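Local coordinates for uncharacterized protein (Exiguobacterium sibiricum, PDB 3B77) that is of unknown function but carries a bacterial pleckstrin-homology (PH) domain followed by a helical region that probably serves oligomerisation, at residues A[14-19]-A[38-43]; A[5-10]-A[30-35]; A[26-31]-A[44-49]; A[64-69]-A[92-97]. One frame throughout, in Å; residues are numbered along the deposited sequence.

Contact 1 of 4, residues A[14-19]-A[38-43]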
loop_
_atom_site.group_PDB
_atom_site.type_symbol
_atom_site.label_atom_id
_atom_site.label_comp_id
_atom_site.label_asym_id
_atom_site.label_seq_id
_atom_site.Cartn_x
_atom_site.Cartn_y
_atom_site.Cartn_z
ATOM N N ASP A 14 32.402 -31.550 53.601
ATOM C CA ASP A 14 33.064 -32.660 52.888
ATOM C C ASP A 14 32.603 -34.061 53.306
ATOM O O ASP A 14 32.805 -35.014 52.564
ATOM C CB ASP A 14 34.588 -32.538 52.955
ATOM C CG ASP A 14 35.105 -32.387 54.363
ATOM O OD1 ASP A 14 34.412 -32.801 55.323
ATOM O OD2 ASP A 14 36.225 -31.848 54.507
ATOM N N LYS A 15 31.962 -34.170 54.464
ATOM C CA LYS A 15 31.400 -35.421 54.951
ATOM C C LYS A 15 29.978 -35.662 54.450
ATOM O O LYS A 15 29.397 -36.706 54.729
ATOM C CB LYS A 15 31.338 -35.406 56.485
ATOM C CG LYS A 15 32.657 -35.122 57.206
ATOM C CD LYS A 15 32.431 -35.029 58.728
ATOM C CE LYS A 15 33.702 -34.647 59.492
ATOM N NZ LYS A 15 34.262 -33.327 59.085
ATOM N N ALA A 16 29.401 -34.690 53.748
ATOM C CA ALA A 16 28.014 -34.788 53.275
ATOM C C ALA A 16 27.930 -35.481 51.936
ATOM O O ALA A 16 28.829 -35.352 51.106
ATOM C CB ALA A 16 27.404 -33.407 53.177
ATOM N N ALA A 17 26.833 -36.201 51.728
ATOM C CA ALA A 17 26.595 -36.897 50.466
ATOM C C ALA A 17 26.625 -35.912 49.279
ATOM O O ALA A 17 27.142 -36.226 48.212
ATOM C CB ALA A 17 25.265 -37.657 50.516
ATOM N N ALA A 18 26.094 -34.711 49.506
ATOM C CA ALA A 18 26.016 -33.663 48.499
ATOM C C ALA A 18 27.377 -33.229 47.925
ATOM O O ALA A 18 27.451 -32.832 46.774
ATOM C CB ALA A 18 25.281 -32.463 49.083
ATOM N N ASP A 19 28.441 -33.326 48.715
ATOM C CA ASP A 19 29.771 -32.866 48.302
ATOM C C ASP A 19 30.309 -33.650 47.107
ATOM O O ASP A 19 31.126 -33.147 46.356
ATOM C CB ASP A 19 30.747 -32.968 49.487
ATOM C CG ASP A 19 32.002 -32.090 49.329
ATOM O OD1 ASP A 19 31.876 -30.851 49.270
ATOM O OD2 ASP A 19 33.134 -32.626 49.335
ATOM N N THR A 38 15.482 -37.360 55.070
ATOM C CA THR A 38 15.083 -37.741 53.717
ATOM C C THR A 38 15.702 -36.900 52.588
ATOM O O THR A 38 15.807 -37.359 51.460
ATOM C CB THR A 38 13.523 -37.700 53.587
ATOM O OG1 THR A 38 13.007 -36.496 54.173
ATOM C CG2 THR A 38 12.895 -38.880 54.303
ATOM N N ASP A 39 16.105 -35.672 52.882
ATOM C CA ASP A 39 16.628 -34.778 51.852
ATOM C C ASP A 39 17.945 -34.138 52.249
ATOM O O ASP A 39 18.316 -34.137 53.415
ATOM C CB ASP A 39 15.612 -33.667 51.552
ATOM C CG ASP A 39 14.301 -34.195 51.010
ATOM O OD1 ASP A 39 13.472 -34.637 51.832
ATOM O OD2 ASP A 39 14.083 -34.137 49.781
ATOM N N GLU A 40 18.639 -33.594 51.253
ATOM C CA GLU A 40 19.864 -32.833 51.458
ATOM C C GLU A 40 19.841 -31.639 50.486
ATOM O O GLU A 40 19.753 -31.831 49.276
ATOM C CB GLU A 40 21.056 -33.725 51.205
ATOM C CG GLU A 40 22.293 -33.299 51.952
ATOM C CD GLU A 40 23.361 -34.390 52.048
ATOM O OE1 GLU A 40 23.044 -35.513 52.494
ATOM O OE2 GLU A 40 24.528 -34.106 51.715
ATOM N N TYR A 41 19.857 -30.419 51.025
ATOM C CA TYR A 41 19.726 -29.198 50.233
ATOM C C TYR A 41 21.043 -28.437 50.261
ATOM O O TYR A 41 21.399 -27.844 51.261
ATOM C CB TYR A 41 18.612 -28.324 50.798
ATOM C CG TYR A 41 17.277 -29.001 50.865
ATOM C CD1 TYR A 41 16.420 -28.993 49.793
ATOM C CD2 TYR A 41 16.865 -29.638 52.019
ATOM C CE1 TYR A 41 15.191 -29.599 49.859
ATOM C CE2 TYR A 41 15.634 -30.257 52.105
ATOM C CZ TYR A 41 14.801 -30.230 51.024
ATOM O OH TYR A 41 13.578 -30.839 51.081
ATOM N N CYS A 42 21.744 -28.419 49.143
ATOM C CA CYS A 42 23.087 -27.862 49.082
ATOM C C CYS A 42 23.083 -26.621 48.231
ATOM O O CYS A 42 22.789 -26.699 47.055
ATOM C CB CYS A 42 23.990 -28.923 48.465
ATOM S SG CYS A 42 25.706 -28.548 48.352
ATOM N N PHE A 43 23.362 -25.473 48.846
ATOM C CA PHE A 43 23.384 -24.185 48.155
ATOM C C PHE A 43 24.822 -23.785 47.871
ATOM O O PHE A 43 25.574 -23.503 48.785
ATOM C CB PHE A 43 22.719 -23.104 48.996
ATOM C CG PHE A 43 21.256 -23.343 49.254
ATOM C CD1 PHE A 43 20.849 -24.150 50.306
ATOM C CD2 PHE A 43 20.299 -22.759 48.452
ATOM C CE1 PHE A 43 19.495 -24.361 50.558
ATOM C CE2 PHE A 43 18.973 -22.948 48.684
ATOM C CZ PHE A 43 18.552 -23.755 49.741
#
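The carboxylate of Glu40 is the flat group here, and three consecutive alanines meet it. Ala18 reaches OE2 from one face with both its backbone N and its CB, while Ala17 CB lies on that same side, nearest to OE1 at 3.7 Å. Ala16 CB approaches OE2 from the opposite face, 3.3 Å away. Close to the carboxylate plane, Ala17 N lies 3.1 Å from Glu40 OE2, but the angle is too poor for a hydrogen bond. The bond that does form runs from Ala18 N to Glu40 OE2, 2.8 Å long and fairly straight at 159°, with the donor 45° out of the plane. Glu40 CG stands anti to the backbone N (chi1 -154°), and the extended chain beyond it carries the carboxylate to the loop. The same Ala18 CB also packs on Cys42 CB at 3.8 Å, two residues along the strand. The loop 14-19, whose last three residues take helical backbone angles, thus covers the Glu40 and Cys42 side of strand 39-44. Tyr41 leaves from the other side of this strand, to Tyr99 and Ile101 of the second sheet of the PH domain. Glu40 is buried, and its OE2 is met by one N-H, that of Ala18, with Ala17 N close by; together these would probably favour the ionised form.

Contact 2 of 4, residues A[5-10]-A[30-35]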
loop_
_atom_site.group_PDB
_atom_site.type_symbol
_atom_site.label_atom_id
_atom_site.label_comp_id
_atom_site.label_asym_id
_atom_site.label_seq_id
_atom_site.Cartn_x
_atom_site.Cartn_y
_atom_site.Cartn_z
ATOM N N GLY A 5 14.925 -30.419 59.188
ATOM C CA GLY A 5 16.336 -30.412 58.810
ATOM C C GLY A 5 17.297 -29.671 59.695
ATOM O O GLY A 5 16.897 -28.839 60.488
ATOM N N GLN A 6 18.582 -29.982 59.518
ATOM C CA GLN A 6 19.661 -29.395 60.305
ATOM C C GLN A 6 20.632 -28.629 59.418
ATOM O O GLN A 6 21.111 -29.151 58.420
ATOM C CB GLN A 6 20.460 -30.490 61.042
ATOM C CG GLN A 6 19.654 -31.435 61.960
ATOM C CD GLN A 6 19.104 -30.764 63.194
ATOM O OE1 GLN A 6 19.786 -29.991 63.856
ATOM N NE2 GLN A 6 17.860 -31.067 63.519
ATOM N N VAL A 7 20.934 -27.399 59.801
ATOM C CA VAL A 7 21.968 -26.637 59.144
ATOM C C VAL A 7 23.301 -27.266 59.519
ATOM O O VAL A 7 23.622 -27.401 60.708
ATOM C CB VAL A 7 21.947 -25.166 59.578
ATOM C CG1 VAL A 7 23.091 -24.397 58.926
ATOM C CG2 VAL A 7 20.596 -24.533 59.243
ATOM N N ILE A 8 24.062 -27.677 58.509
ATOM C CA ILE A 8 25.347 -28.316 58.725
ATOM C C ILE A 8 26.437 -27.249 58.815
ATOM O O ILE A 8 26.395 -26.251 58.112
ATOM C CB ILE A 8 25.673 -29.292 57.580
ATOM C CG1 ILE A 8 24.536 -30.317 57.359
ATOM C CG2 ILE A 8 27.001 -29.960 57.812
ATOM C CD1 ILE A 8 24.082 -31.078 58.578
ATOM N N HIS A 9 27.414 -27.474 59.679
ATOM C CA HIS A 9 28.542 -26.577 59.846
ATOM C C HIS A 9 29.525 -26.823 58.690
ATOM O O HIS A 9 29.689 -27.954 58.263
ATOM C CB HIS A 9 29.218 -26.867 61.193
ATOM C CG HIS A 9 30.250 -25.859 61.587
ATOM N ND1 HIS A 9 31.559 -25.927 61.162
ATOM C CD2 HIS A 9 30.171 -24.763 62.375
ATOM C CE1 HIS A 9 32.237 -24.909 61.659
ATOM N NE2 HIS A 9 31.419 -24.189 62.401
ATOM N N PRO A 10 30.153 -25.766 58.159
ATOM C CA PRO A 10 31.177 -25.841 57.111
ATOM C C PRO A 10 32.249 -26.923 57.247
ATOM O O PRO A 10 32.739 -27.432 56.237
ATOM C CB PRO A 10 31.842 -24.470 57.184
ATOM C CG PRO A 10 30.777 -23.564 57.655
ATOM C CD PRO A 10 29.841 -24.370 58.503
ATOM N N ILE A 30 30.380 -24.910 48.388
ATOM C CA ILE A 30 29.134 -25.005 49.177
ATOM C C ILE A 30 29.084 -23.893 50.196
ATOM O O ILE A 30 30.026 -23.719 50.948
ATOM C CB ILE A 30 29.017 -26.315 49.960
ATOM C CG1 ILE A 30 29.150 -27.535 49.046
ATOM C CG2 ILE A 30 27.688 -26.376 50.666
ATOM C CD1 ILE A 30 29.183 -28.877 49.781
ATOM N N TYR A 31 27.991 -23.135 50.209
ATOM C CA TYR A 31 27.802 -22.026 51.148
ATOM C C TYR A 31 26.746 -22.301 52.202
ATOM O O TYR A 31 26.701 -21.621 53.215
ATOM C CB TYR A 31 27.447 -20.749 50.402
ATOM C CG TYR A 31 28.630 -20.093 49.735
ATOM C CD1 TYR A 31 28.994 -20.442 48.452
ATOM C CD2 TYR A 31 29.385 -19.124 50.396
ATOM C CE1 TYR A 31 30.067 -19.863 47.827
ATOM C CE2 TYR A 31 30.474 -18.537 49.778
ATOM C CZ TYR A 31 30.800 -18.917 48.484
ATOM O OH TYR A 31 31.861 -18.363 47.817
ATOM N N PHE A 32 25.896 -23.298 51.994
ATOM C CA PHE A 32 24.851 -23.575 52.959
ATOM C C PHE A 32 24.298 -24.951 52.696
ATOM O O PHE A 32 23.961 -25.272 51.568
ATOM C CB PHE A 32 23.749 -22.538 52.831
ATOM C CG PHE A 32 23.037 -22.258 54.126
ATOM C CD1 PHE A 32 21.926 -23.014 54.524
ATOM C CD2 PHE A 32 23.476 -21.238 54.960
ATOM C CE1 PHE A 32 21.286 -22.752 55.731
ATOM C CE2 PHE A 32 22.833 -20.978 56.134
ATOM C CZ PHE A 32 21.738 -21.732 56.520
ATOM N N LEU A 33 24.233 -25.775 53.731
ATOM C CA LEU A 33 23.743 -27.135 53.590
ATOM C C LEU A 33 22.755 -27.400 54.711
ATOM O O LEU A 33 22.980 -27.012 55.865
ATOM C CB LEU A 33 24.900 -28.131 53.593
ATOM C CG LEU A 33 24.653 -29.635 53.406
ATOM C CD1 LEU A 33 23.915 -29.998 52.148
ATOM C CD2 LEU A 33 25.979 -30.308 53.394
ATOM N N ILE A 34 21.629 -27.991 54.334
ATOM C CA ILE A 34 20.579 -28.381 55.248
ATOM C C ILE A 34 20.376 -29.855 54.977
ATOM O O ILE A 34 20.134 -30.268 53.830
ATOM C CB ILE A 34 19.261 -27.651 54.969
ATOM C CG1 ILE A 34 19.406 -26.150 55.248
ATOM C CG2 ILE A 34 18.127 -28.273 55.800
ATOM C CD1 ILE A 34 18.240 -25.314 54.781
ATOM N N LYS A 35 20.539 -30.652 56.024
ATOM C CA LYS A 35 20.385 -32.082 55.912
ATOM C C LYS A 35 19.219 -32.524 56.783
ATOM O O LYS A 35 19.120 -32.161 57.939
ATOM C CB LYS A 35 21.681 -32.807 56.304
ATOM C CG LYS A 35 21.749 -34.274 55.807
ATOM C CD LYS A 35 22.945 -35.053 56.390
ATOM C CE LYS A 35 24.310 -34.533 55.897
ATOM N NZ LYS A 35 25.468 -35.220 56.587
HETATM O O HOH W 1 25.578 -24.208 56.322
#
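Val7 sets its two methyls like a fork on the tip of the Phe32 ring: CG1 comes 3.8 Å from Phe32 CZ, and CG2 falls on the adjoining CE1, the two side chains crossing obliquely. Beside them Ile8 makes a second bump on the other side of the strand. With CD1 curled back (chi2 -52°), it lays that methyl against Lys35 CB at 3.7 Å, while CG1 rests 4.0 Å from Leu33 CG, so that the isoleucine spans two residues of strand 30-35. Gly5, lacking a side chain, lets Ile34 CG2 settle over its CA. This is an antiparallel edge of the PH-domain sheet. Gln6 and Lys35 form a hydrogen-bonded pair, with Gln6 N to Lys35 O at 2.7 Å and a return bond from Lys35 N, and Val7 and Ile34 form a non-hydrogen-bonded one. Ile8 N adds a nearly straight bond to Leu33 O (2.9 Å, 171°). Beyond it the chains part, and a water takes over, donating to Ile8 O at 2.8 Å and weakly accepting from Leu33 N; it also lies over one face of Phe32, toward the rim. Tyr31 and Phe32 together face Phe43 in a classic beta bulge. Backbone bonds of Gly5 to Asp102 and Asp104 tie this edge to the second sheet, and His110 of helix 108-146 packs against both Val7 and Phe32.

Contact 3 of 4, residues A[26-31]-A[44-49]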
loop_
_atom_site.group_PDB
_atom_site.type_symbol
_atom_site.label_atom_id
_atom_site.label_comp_id
_atom_site.label_asym_id
_atom_site.label_seq_id
_atom_site.Cartn_x
_atom_site.Cartn_y
_atom_site.Cartn_z
ATOM N N ASP A 26 35.142 -27.150 38.723
ATOM C CA ASP A 26 34.833 -25.807 38.218
ATOM C C ASP A 26 34.794 -24.742 39.301
ATOM O O ASP A 26 34.246 -23.666 39.076
ATOM C CB ASP A 26 33.500 -25.802 37.480
ATOM C CG ASP A 26 33.446 -26.841 36.398
ATOM O OD1 ASP A 26 33.334 -28.034 36.739
ATOM O OD2 ASP A 26 33.516 -26.463 35.212
ATOM N N GLY A 27 35.392 -25.034 40.456
ATOM C CA GLY A 27 35.468 -24.086 41.560
ATOM C C GLY A 27 34.151 -23.847 42.289
ATOM O O GLY A 27 33.981 -22.833 42.982
ATOM N N GLU A 28 33.222 -24.783 42.151
ATOM C CA GLU A 28 31.959 -24.687 42.836
ATOM C C GLU A 28 32.168 -24.971 44.331
ATOM O O GLU A 28 32.799 -25.956 44.721
ATOM C CB GLU A 28 30.939 -25.650 42.239
ATOM C CG GLU A 28 29.544 -25.398 42.767
ATOM C CD GLU A 28 28.545 -26.373 42.256
ATOM O OE1 GLU A 28 28.961 -27.474 41.878
ATOM O OE2 GLU A 28 27.328 -26.057 42.268
ATOM N N LYS A 29 31.604 -24.099 45.159
ATOM C CA LYS A 29 31.843 -24.115 46.582
ATOM C C LYS A 29 30.500 -24.098 47.337
ATOM O O LYS A 29 29.583 -23.382 46.959
ATOM C CB LYS A 29 32.738 -22.910 46.898
ATOM C CG LYS A 29 32.824 -22.507 48.356
ATOM C CD LYS A 29 33.927 -21.471 48.602
ATOM C CE LYS A 29 33.763 -20.824 49.967
ATOM N NZ LYS A 29 33.443 -21.840 50.983
ATOM N N ILE A 30 30.380 -24.910 48.388
ATOM C CA ILE A 30 29.134 -25.005 49.177
ATOM C C ILE A 30 29.084 -23.893 50.196
ATOM O O ILE A 30 30.026 -23.719 50.948
ATOM C CB ILE A 30 29.017 -26.315 49.960
ATOM C CG1 ILE A 30 29.150 -27.535 49.046
ATOM C CG2 ILE A 30 27.688 -26.376 50.666
ATOM C CD1 ILE A 30 29.183 -28.877 49.781
ATOM N N TYR A 31 27.991 -23.135 50.209
ATOM C CA TYR A 31 27.802 -22.026 51.148
ATOM C C TYR A 31 26.746 -22.301 52.202
ATOM O O TYR A 31 26.701 -21.621 53.215
ATOM C CB TYR A 31 27.447 -20.749 50.402
ATOM C CG TYR A 31 28.630 -20.093 49.735
ATOM C CD1 TYR A 31 28.994 -20.442 48.452
ATOM C CD2 TYR A 31 29.385 -19.124 50.396
ATOM C CE1 TYR A 31 30.067 -19.863 47.827
ATOM C CE2 TYR A 31 30.474 -18.537 49.778
ATOM C CZ TYR A 31 30.800 -18.917 48.484
ATOM O OH TYR A 31 31.861 -18.363 47.817
ATOM N N THR A 44 25.181 -23.757 46.589
ATOM C CA THR A 44 26.530 -23.394 46.154
ATOM C C THR A 44 26.478 -22.046 45.445
ATOM O O THR A 44 25.384 -21.460 45.281
ATOM C CB THR A 44 27.138 -24.432 45.157
ATOM O OG1 THR A 44 26.639 -24.191 43.839
ATOM C CG2 THR A 44 26.828 -25.868 45.571
ATOM N N ASN A 45 27.660 -21.564 45.036
ATOM C CA ASN A 45 27.765 -20.325 44.282
ATOM C C ASN A 45 27.128 -20.415 42.907
ATOM O O ASN A 45 26.712 -19.408 42.360
ATOM C CB ASN A 45 29.220 -19.871 44.139
ATOM C CG ASN A 45 30.100 -20.923 43.547
ATOM O OD1 ASN A 45 29.967 -22.097 43.858
ATOM N ND2 ASN A 45 31.006 -20.518 42.698
ATOM N N LEU A 46 27.020 -21.620 42.364
ATOM C CA LEU A 46 26.472 -21.815 41.038
ATOM C C LEU A 46 25.067 -22.385 40.987
ATOM O O LEU A 46 24.361 -22.144 40.001
ATOM C CB LEU A 46 27.375 -22.743 40.235
ATOM C CG LEU A 46 28.856 -22.400 40.161
ATOM C CD1 LEU A 46 29.612 -23.605 39.578
ATOM C CD2 LEU A 46 29.182 -21.080 39.390
ATOM N N ALA A 47 24.660 -23.154 41.999
ATOM C CA ALA A 47 23.400 -23.911 41.922
ATOM C C ALA A 47 22.877 -24.401 43.254
ATOM O O ALA A 47 23.584 -24.335 44.282
ATOM C CB ALA A 47 23.573 -25.135 41.021
ATOM N N LEU A 48 21.610 -24.863 43.207
ATOM C CA LEU A 48 20.988 -25.669 44.268
ATOM C C LEU A 48 21.122 -27.175 43.850
ATOM O O LEU A 48 20.596 -27.630 42.817
ATOM C CB LEU A 48 19.506 -25.308 44.507
ATOM C CG LEU A 48 18.704 -26.279 45.400
ATOM C CD1 LEU A 48 19.265 -26.368 46.835
ATOM C CD2 LEU A 48 17.190 -25.935 45.401
ATOM N N VAL A 49 21.855 -27.924 44.670
ATOM C CA VAL A 49 22.030 -29.352 44.475
ATOM C C VAL A 49 21.146 -29.968 45.542
ATOM O O VAL A 49 21.262 -29.640 46.698
ATOM C CB VAL A 49 23.505 -29.752 44.598
ATOM C CG1 VAL A 49 23.680 -31.246 44.512
ATOM C CG2 VAL A 49 24.323 -29.052 43.531
#
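Two torsions bring Glu28 and Thr44 together: Glu28 CG stands anti to the backbone N (chi1 -170°), starting an extended chain, and Thr44 OG1 lies between its own N and carbonyl carbon (chi1 81°). The side chains cross at about a right angle, and Thr44 OG1 donates to Glu28 OE2 over 2.5 Å, on the anti side of the carboxylate. The setting is the tight turn of the beta hairpin joining strands 39-44 and 47-52 of the PH-domain sheet. Here Thr44 OG1 also accepts from Leu46 N, making an ST turn, and from Ala47 N at 2.9 Å, making an ST motif. Three bonds therefore grip the hydroxyl and fix its rotation. The carboxylate is shared further, with Arg65 as the salt-bridge partner of OE2 and Leu23 N donating to OE1, an arrangement that would probably keep this buried acid ionised. Asn45 pairs with Lys29 instead. Its OD1 takes the nearly straight bond from Lys29 N (2.9 Å, 172°), the donor lying above the amide carbonyl plane, and its backbone N gives a longer bond of 3.3 Å to Lys29 O. In the loop before strand 30-35, Asp26 OD1 hydrogen-bonds Tyr190 OH of a second subunit. Asn45 CB rests 3.8 Å from Tyr31 CE1, and on the other side of the amide Leu46 CD1 touches Glu28 CB at 3.6 Å.

Contact 4 of 4, residues A[64-69]-A[92-97]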
loop_
_atom_site.group_PDB
_atom_site.type_symbol
_atom_site.label_atom_id
_atom_site.label_comp_id
_atom_site.label_asym_id
_atom_site.label_seq_id
_atom_site.Cartn_x
_atom_site.Cartn_y
_atom_site.Cartn_z
ATOM N N TYR A 64 19.000 -33.722 41.900
ATOM C CA TYR A 64 18.621 -32.561 41.063
ATOM C C TYR A 64 19.720 -31.515 41.094
ATOM O O TYR A 64 20.437 -31.434 42.064
ATOM C CB TYR A 64 17.334 -31.930 41.584
ATOM C CG TYR A 64 16.140 -32.824 41.382
ATOM C CD1 TYR A 64 15.491 -32.867 40.152
ATOM C CD2 TYR A 64 15.656 -33.627 42.411
ATOM C CE1 TYR A 64 14.401 -33.676 39.953
ATOM C CE2 TYR A 64 14.561 -34.435 42.217
ATOM C CZ TYR A 64 13.937 -34.456 40.975
ATOM O OH TYR A 64 12.837 -35.244 40.729
ATOM N N ARG A 65 19.858 -30.732 40.035
ATOM C CA ARG A 65 20.812 -29.626 40.011
ATOM C C ARG A 65 20.228 -28.454 39.228
ATOM O O ARG A 65 19.921 -28.583 38.033
ATOM C CB ARG A 65 22.154 -30.057 39.437
ATOM C CG ARG A 65 22.869 -28.934 38.703
ATOM C CD ARG A 65 24.248 -29.293 38.294
ATOM N NE ARG A 65 25.146 -28.888 39.368
ATOM C CZ ARG A 65 25.909 -27.796 39.366
ATOM N NH1 ARG A 65 25.950 -26.987 38.331
ATOM N NH2 ARG A 65 26.670 -27.530 40.403
ATOM N N TYR A 66 20.073 -27.317 39.915
ATOM C CA TYR A 66 19.418 -26.154 39.351
ATOM C C TYR A 66 20.401 -25.005 39.388
ATOM O O TYR A 66 20.477 -24.298 40.380
ATOM C CB TYR A 66 18.149 -25.806 40.132
ATOM C CG TYR A 66 17.120 -26.921 40.190
ATOM C CD1 TYR A 66 16.449 -27.331 39.047
ATOM C CD2 TYR A 66 16.815 -27.549 41.387
ATOM C CE1 TYR A 66 15.497 -28.364 39.081
ATOM C CE2 TYR A 66 15.868 -28.572 41.443
ATOM C CZ TYR A 66 15.205 -28.986 40.282
ATOM O OH TYR A 66 14.257 -30.008 40.320
ATOM N N PRO A 67 21.184 -24.836 38.314
ATOM C CA PRO A 67 22.068 -23.674 38.231
ATOM C C PRO A 67 21.239 -22.406 38.207
ATOM O O PRO A 67 20.247 -22.341 37.483
ATOM C CB PRO A 67 22.792 -23.875 36.887
ATOM C CG PRO A 67 22.676 -25.342 36.611
ATOM C CD PRO A 67 21.310 -25.693 37.118
ATOM N N TYR A 68 21.623 -21.427 39.010
ATOM C CA TYR A 68 20.825 -20.199 39.148
ATOM C C TYR A 68 20.589 -19.543 37.793
ATOM O O TYR A 68 19.467 -19.053 37.519
ATOM C CB TYR A 68 21.511 -19.194 40.094
ATOM C CG TYR A 68 21.864 -19.781 41.445
ATOM C CD1 TYR A 68 20.918 -20.486 42.189
ATOM C CD2 TYR A 68 23.127 -19.624 41.975
ATOM C CE1 TYR A 68 21.241 -21.031 43.433
ATOM C CE2 TYR A 68 23.456 -20.141 43.200
ATOM C CZ TYR A 68 22.521 -20.851 43.935
ATOM O OH TYR A 68 22.877 -21.385 45.155
ATOM N N ALA A 69 21.651 -19.562 36.967
ATOM C CA ALA A 69 21.643 -18.986 35.607
ATOM C C ALA A 69 20.520 -19.492 34.722
ATOM O O ALA A 69 20.072 -18.761 33.879
ATOM C CB ALA A 69 22.979 -19.203 34.918
ATOM N N PHE A 92 10.803 -20.891 48.588
ATOM C CA PHE A 92 11.179 -20.217 47.351
ATOM C C PHE A 92 10.802 -21.088 46.172
ATOM O O PHE A 92 10.377 -22.232 46.330
ATOM C CB PHE A 92 12.671 -19.878 47.292
ATOM C CG PHE A 92 13.562 -21.057 47.465
ATOM C CD1 PHE A 92 13.954 -21.467 48.732
ATOM C CD2 PHE A 92 14.020 -21.763 46.360
ATOM C CE1 PHE A 92 14.768 -22.554 48.880
ATOM C CE2 PHE A 92 14.839 -22.841 46.492
ATOM C CZ PHE A 92 15.213 -23.252 47.741
ATOM N N GLU A 93 10.933 -20.501 44.994
ATOM C CA GLU A 93 10.701 -21.182 43.750
ATOM C C GLU A 93 11.949 -21.013 42.918
ATOM O O GLU A 93 12.465 -19.904 42.764
ATOM C CB GLU A 93 9.487 -20.593 43.037
ATOM C CG GLU A 93 8.175 -20.761 43.836
ATOM C CD GLU A 93 6.939 -20.249 43.117
ATOM O OE1 GLU A 93 7.031 -19.875 41.916
ATOM O OE2 GLU A 93 5.870 -20.235 43.783
ATOM N N ILE A 94 12.445 -22.127 42.402
ATOM C CA ILE A 94 13.668 -22.144 41.600
ATOM C C ILE A 94 13.294 -22.762 40.253
ATOM O O ILE A 94 12.807 -23.896 40.183
ATOM C CB ILE A 94 14.805 -22.862 42.342
ATOM C CG1 ILE A 94 16.073 -22.808 41.516
ATOM C CG2 ILE A 94 14.423 -24.298 42.713
ATOM C CD1 ILE A 94 17.287 -23.138 42.328
ATOM N N GLY A 95 13.502 -21.996 39.181
ATOM C CA GLY A 95 12.839 -22.310 37.916
ATOM C C GLY A 95 11.403 -22.050 38.321
ATOM O O GLY A 95 11.114 -20.979 38.866
ATOM N N GLY A 96 10.511 -23.015 38.133
ATOM C CA GLY A 96 9.137 -22.870 38.611
ATOM C C GLY A 96 8.816 -23.797 39.755
ATOM O O GLY A 96 7.677 -23.823 40.231
ATOM N N LYS A 97 9.813 -24.567 40.193
ATOM C CA LYS A 97 9.618 -25.580 41.230
ATOM C C LYS A 97 9.556 -24.973 42.650
ATOM O O LYS A 97 10.410 -24.167 43.027
ATOM C CB LYS A 97 10.728 -26.641 41.143
ATOM C CG LYS A 97 10.457 -27.943 41.947
ATOM C CD LYS A 97 11.545 -28.986 41.680
ATOM C CE LYS A 97 11.417 -30.231 42.532
ATOM N NZ LYS A 97 12.607 -31.109 42.299
#
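Tyr66 and Ile94 are the nearest residues of two strands that do not pair, their CA atoms 7.4 Å apart, and Ile94 opens a type II' turn through Gly95, whose positive phi suits its place, and Gly96 to Lys97, closed by backbone bonds in both directions between Ile94 and Lys97. From the last position of the turn Lys97 sends out a fully extended chain, its CG anti to the backbone N (chi1 -166°), which meets two tyrosines at about a right angle. NZ donates to Tyr66 OH at 2.8 Å, arriving at the edge of that ring near its plane. The same ammonium group stands over the centre of the Tyr64 ring, 3.7 Å from the centroid and only 4° off the normal, a textbook cation-pi geometry. A weak bond to Tyr99 OH adds a third partner. The ring electrons of Tyr64 and the hydroxyl of Tyr66 would both be expected to stabilise the positive charge. The contact spans the two antiparallel sheets of the PH fold, strand 62-67 ending the five-stranded one and the 94-97 turn joining strands 87-94 and 97-104 of the other. Ile94 makes the apolar part of the contact: CD1 lies 3.6 Å from Tyr66 CB, and CG2 approaches the Tyr66 ring obliquely. CD1 also lies at the edge of the Tyr68 ring, 4.5 Å from CD1 of that residue, whose hydroxyl is bonded to Thr44 O and Tyr187 OH.

In the fold
Contacts 1, 2 and 3 involve neighbouring strands of one sheet, contact 1 through a loop laid on strand 39-44; contact 4 joins strand 62-67 to the second sheet. Contacts 1 and 2 have centres about 7 Å apart and share a probable backbone hydrogen bond, Phe43 N to Phe32 O (2.8 Å); another, Cys42 N to Val49 O (2.8 Å), ties contact 1 to contact 3. Contacts 2 and 3 share Ile30 and Tyr31. Contact 4 meets contact 3 through the Arg65 and Tyr68 side chains, and contact 1 where Phe43 CE2 lies 3.9 Å from Phe92 CZ. Contacts 2 and 4 are the most distant pair, centres about 18 Å and nearest atoms about 7 Å apart.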